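Sporozoite-specific SAG protein (Toxoplasma gondii, PDB 2WNK) is a SAG2-related surface antigen of the sporozoite stage, built from two SRS domains. Local coordinates at residues A[35-40]-A[54-59]. Residues are numbered along the deposited sequence; the frame is centred on the assembly and turned at random.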
ATOM      1  N   ILE A  35       4.203  25.248  -4.854  1.00 15.36           N
ATOM      2  CA  ILE A  35       3.454  24.126  -5.464  1.00 14.80           C
ATOM      3  C   ILE A  35       2.208  24.605  -6.220  1.00 13.73           C
ATOM      4  O   ILE A  35       1.579  25.626  -5.858  1.00 14.18           O
ATOM      5  CB  ILE A  35       3.013  23.060  -4.407  1.00 13.75           C
ATOM      6  CG1 ILE A  35       2.580  21.743  -5.085  1.00 14.64           C
ATOM      7  CG2 ILE A  35       1.892  23.600  -3.582  1.00 14.08           C
ATOM      8  CD1 ILE A  35       2.230  20.607  -4.051  1.00 14.30           C
ATOM      9  N   LYS A  36       1.863  23.866  -7.274  1.00 13.80           N
ATOM     10  CA  LYS A  36       0.624  24.069  -8.022  1.00 13.74           C
ATOM     11  C   LYS A  36      -0.117  22.751  -8.053  1.00 13.68           C
ATOM     12  O   LYS A  36       0.505  21.722  -8.281  1.00 13.59           O
ATOM     13  CB  LYS A  36       0.935  24.459  -9.459  1.00 14.80           C
ATOM     14  CG  LYS A  36      -0.338  24.682 -10.259  1.00 15.72           C
ATOM     15  CD  LYS A  36      -0.141  25.790 -11.235  1.00 26.05           C
ATOM     16  CE  LYS A  36      -1.466  26.491 -11.528  1.00 27.83           C
ATOM     17  NZ  LYS A  36      -2.147  25.728 -12.590  1.00 30.37           N
ATOM     18  N   PRO A  37      -1.433  22.750  -7.782  1.00 14.34           N
ATOM     19  CA  PRO A  37      -2.308  23.889  -7.483  1.00 14.63           C
ATOM     20  C   PRO A  37      -1.879  24.593  -6.207  1.00 15.49           C
ATOM     21  O   PRO A  37      -1.312  23.963  -5.298  1.00 14.61           O
ATOM     22  CB  PRO A  37      -3.676  23.231  -7.218  1.00 15.10           C
ATOM     23  CG  PRO A  37      -3.589  21.868  -7.869  1.00 15.01           C
ATOM     24  CD  PRO A  37      -2.150  21.462  -7.654  1.00 14.35           C
ATOM     25  N   ALA A  38      -2.205  25.882  -6.135  1.00 15.73           N
ATOM     26  CA  ALA A  38      -1.912  26.698  -4.949  1.00 16.13           C
ATOM     27  C   ALA A  38      -2.292  25.964  -3.665  1.00 17.01           C
ATOM     28  O   ALA A  38      -3.410  25.440  -3.548  1.00 17.53           O
ATOM     29  CB  ALA A  38      -2.653  28.051  -5.053  1.00 16.68           C
ATOM     30  N   TYR A  39      -1.364  25.892  -2.711  1.00 17.02           N
ATOM     31  CA  TYR A  39      -1.582  25.015  -1.562  1.00 17.35           C
ATOM     32  C   TYR A  39      -2.708  25.495  -0.632  1.00 17.81           C
ATOM     33  O   TYR A  39      -2.652  26.628  -0.109  1.00 18.07           O
ATOM     34  CB  TYR A  39      -0.303  24.754  -0.735  1.00 16.56           C
ATOM     35  CG  TYR A  39      -0.692  23.891   0.443  1.00 16.20           C
ATOM     36  CD1 TYR A  39      -0.849  24.439   1.707  1.00 16.36           C
ATOM     37  CD2 TYR A  39      -1.031  22.559   0.262  1.00 17.33           C
ATOM     38  CE1 TYR A  39      -1.244  23.678   2.775  1.00 17.00           C
ATOM     39  CE2 TYR A  39      -1.454  21.781   1.323  1.00 16.16           C
ATOM     40  CZ  TYR A  39      -1.556  22.350   2.582  1.00 15.21           C
ATOM     41  OH  TYR A  39      -1.980  21.592   3.638  1.00 15.49           O
ATOM     42  N   GLU A  40      -3.723  24.647  -0.436  1.00 18.27           N
ATOM     43  CA  GLU A  40      -4.730  24.806   0.639  1.00 20.58           C
ATOM     44  C   GLU A  40      -4.815  23.534   1.501  1.00 19.85           C
ATOM     45  O   GLU A  40      -4.596  22.425   1.015  1.00 19.80           O
ATOM     46  CB  GLU A  40      -6.110  25.092   0.057  1.00 21.22           C
ATOM     47  CG  GLU A  40      -6.132  26.184  -0.983  1.00 26.03           C
ATOM     48  CD  GLU A  40      -6.452  27.521  -0.384  1.00 31.26           C
ATOM     49  OE1 GLU A  40      -6.068  28.552  -0.978  1.00 33.29           O
ATOM     50  OE2 GLU A  40      -7.089  27.540   0.693  1.00 34.99           O
ATOM     51  N   SER A  54      -3.081  21.391 -16.623  1.00 11.65           N
ATOM     52  CA  SER A  54      -4.146  21.918 -17.489  1.00 12.15           C
ATOM     53  C   SER A  54      -5.546  21.701 -16.833  1.00 12.35           C
ATOM     54  O   SER A  54      -6.485  22.468 -17.083  1.00 13.31           O
ATOM     55  CB  SER A  54      -4.108  21.247 -18.871  1.00 12.47           C
ATOM     56  OG  SER A  54      -4.475  19.877 -18.738  1.00 11.26           O
ATOM     57  N   ASN A  55      -5.679  20.631 -16.049  1.00 12.42           N
ATOM     58  CA  ASN A  55      -6.914  20.279 -15.337  1.00 12.95           C
ATOM     59  C   ASN A  55      -6.590  20.079 -13.850  1.00 13.65           C
ATOM     60  O   ASN A  55      -5.531  19.532 -13.526  1.00 13.73           O
ATOM     61  CB  ASN A  55      -7.501  18.994 -15.924  1.00 12.24           C
ATOM     62  CG  ASN A  55      -8.098  19.211 -17.294  1.00 14.98           C
ATOM     63  OD1 ASN A  55      -7.361  19.414 -18.263  1.00 15.64           O
ATOM     64  ND2 ASN A  55      -9.426  19.126 -17.402  1.00 11.98           N
ATOM     65  N   GLU A  56      -7.503  20.501 -12.975  1.00 14.54           N
ATOM     66  CA  GLU A  56      -7.362  20.319 -11.529  1.00 16.13           C
ATOM     67  C   GLU A  56      -8.654  19.838 -10.931  1.00 17.34           C
ATOM     68  O   GLU A  56      -9.744  20.095 -11.463  1.00 18.01           O
ATOM     69  CB  GLU A  56      -7.093  21.649 -10.835  1.00 17.13           C
ATOM     70  CG  GLU A  56      -5.902  22.376 -11.267  1.00 21.44           C
ATOM     71  CD  GLU A  56      -5.836  23.735 -10.578  1.00 25.64           C
ATOM     72  OE1 GLU A  56      -6.728  24.021  -9.737  1.00 27.19           O
ATOM     73  OE2 GLU A  56      -4.887  24.482 -10.856  1.00 27.23           O
ATOM     74  N   ALA A  57      -8.545  19.221  -9.769  1.00 17.12           N
ATOM     75  CA  ALA A  57      -9.743  18.807  -9.037  1.00 17.06           C
ATOM     76  C   ALA A  57      -9.475  18.927  -7.537  1.00 17.10           C
ATOM     77  O   ALA A  57      -8.327  18.949  -7.122  1.00 16.75           O
ATOM     78  CB  ALA A  57     -10.046  17.377  -9.372  1.00 18.08           C
ATOM     79  N   ALA A  58     -10.540  18.993  -6.725  1.00 16.95           N
ATOM     80  CA  ALA A  58     -10.368  18.887  -5.280  1.00 16.90           C
ATOM     81  C   ALA A  58      -9.858  17.500  -4.928  1.00 17.17           C
ATOM     82  O   ALA A  58     -10.342  16.477  -5.457  1.00 17.87           O
ATOM     83  CB  ALA A  58     -11.696  19.166  -4.561  1.00 16.15           C
ATOM     84  N   LEU A  59      -8.901  17.452  -4.017  1.00 17.74           N
ATOM     85  CA  LEU A  59      -8.340  16.186  -3.599  1.00 18.17           C
ATOM     86  C   LEU A  59      -9.405  15.161  -3.147  1.00 19.93           C
ATOM     87  O   LEU A  59      -9.294  13.973  -3.460  1.00 19.95           O
ATOM     88  CB  LEU A  59      -7.296  16.406  -2.498  1.00 17.19           C
ATOM     89  CG  LEU A  59      -6.743  15.125  -1.876  1.00 17.57           C
ATOM     90  CD1 LEU A  59      -5.992  14.263  -2.887  1.00 18.70           C
ATOM     91  CD2 LEU A  59      -5.811  15.485  -0.725  1.00 17.39           C
TER
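Glu-56 turns CG away from its own carbonyl carbon (chi1 -59°) and then runs on extended (chi2 175°), which brings its carboxylate against the CB-CG side of the Pro-37 ring. Lys-36 starts with CG anti to the backbone N and bends at chi2 and at chi4 (-85°), and the last bend swings NZ to the same carboxylate, the two side chains meeting at about a right angle. The evidence for a salt bridge is one distance: NZ of Lys-36 lies 3.5 Å from OE2 of Glu-56, long enough for the hydrogen bond within it to count as weak. The second carboxylate oxygen, OE1, makes a salt bridge with Lys-46 of the adjoining strand 46-48, so each carboxylate oxygen has a lysine partner. CG of Pro-37 lies 4.0 Å from CD of Glu-56, a van der Waals contact in which the two side chains run antiparallel past one another. A cis peptide bond precedes Pro-37, just where strand 34-36 ends, and its ring also touches Lys-46, Cys-48 and Phe-98. Backbones stay apart, the nearest CA atoms, of Pro-37 and Glu-56, being 7.4 Å distant; between 35-40 and 54-59 the contact is made by side chains, linking the end of edge strand 34-36 to the two-stranded hairpin 46-48/56-58 in the first of the two SRS domains. A Cys-48–Cys-53 disulfide ties the end of strand 46-48 to the loop leading into 56-58. With only 119 Å² buried and two lysines near one carboxylate, the contact is a small one, whose chemistry would be expected to favour the ionised form of Glu-56.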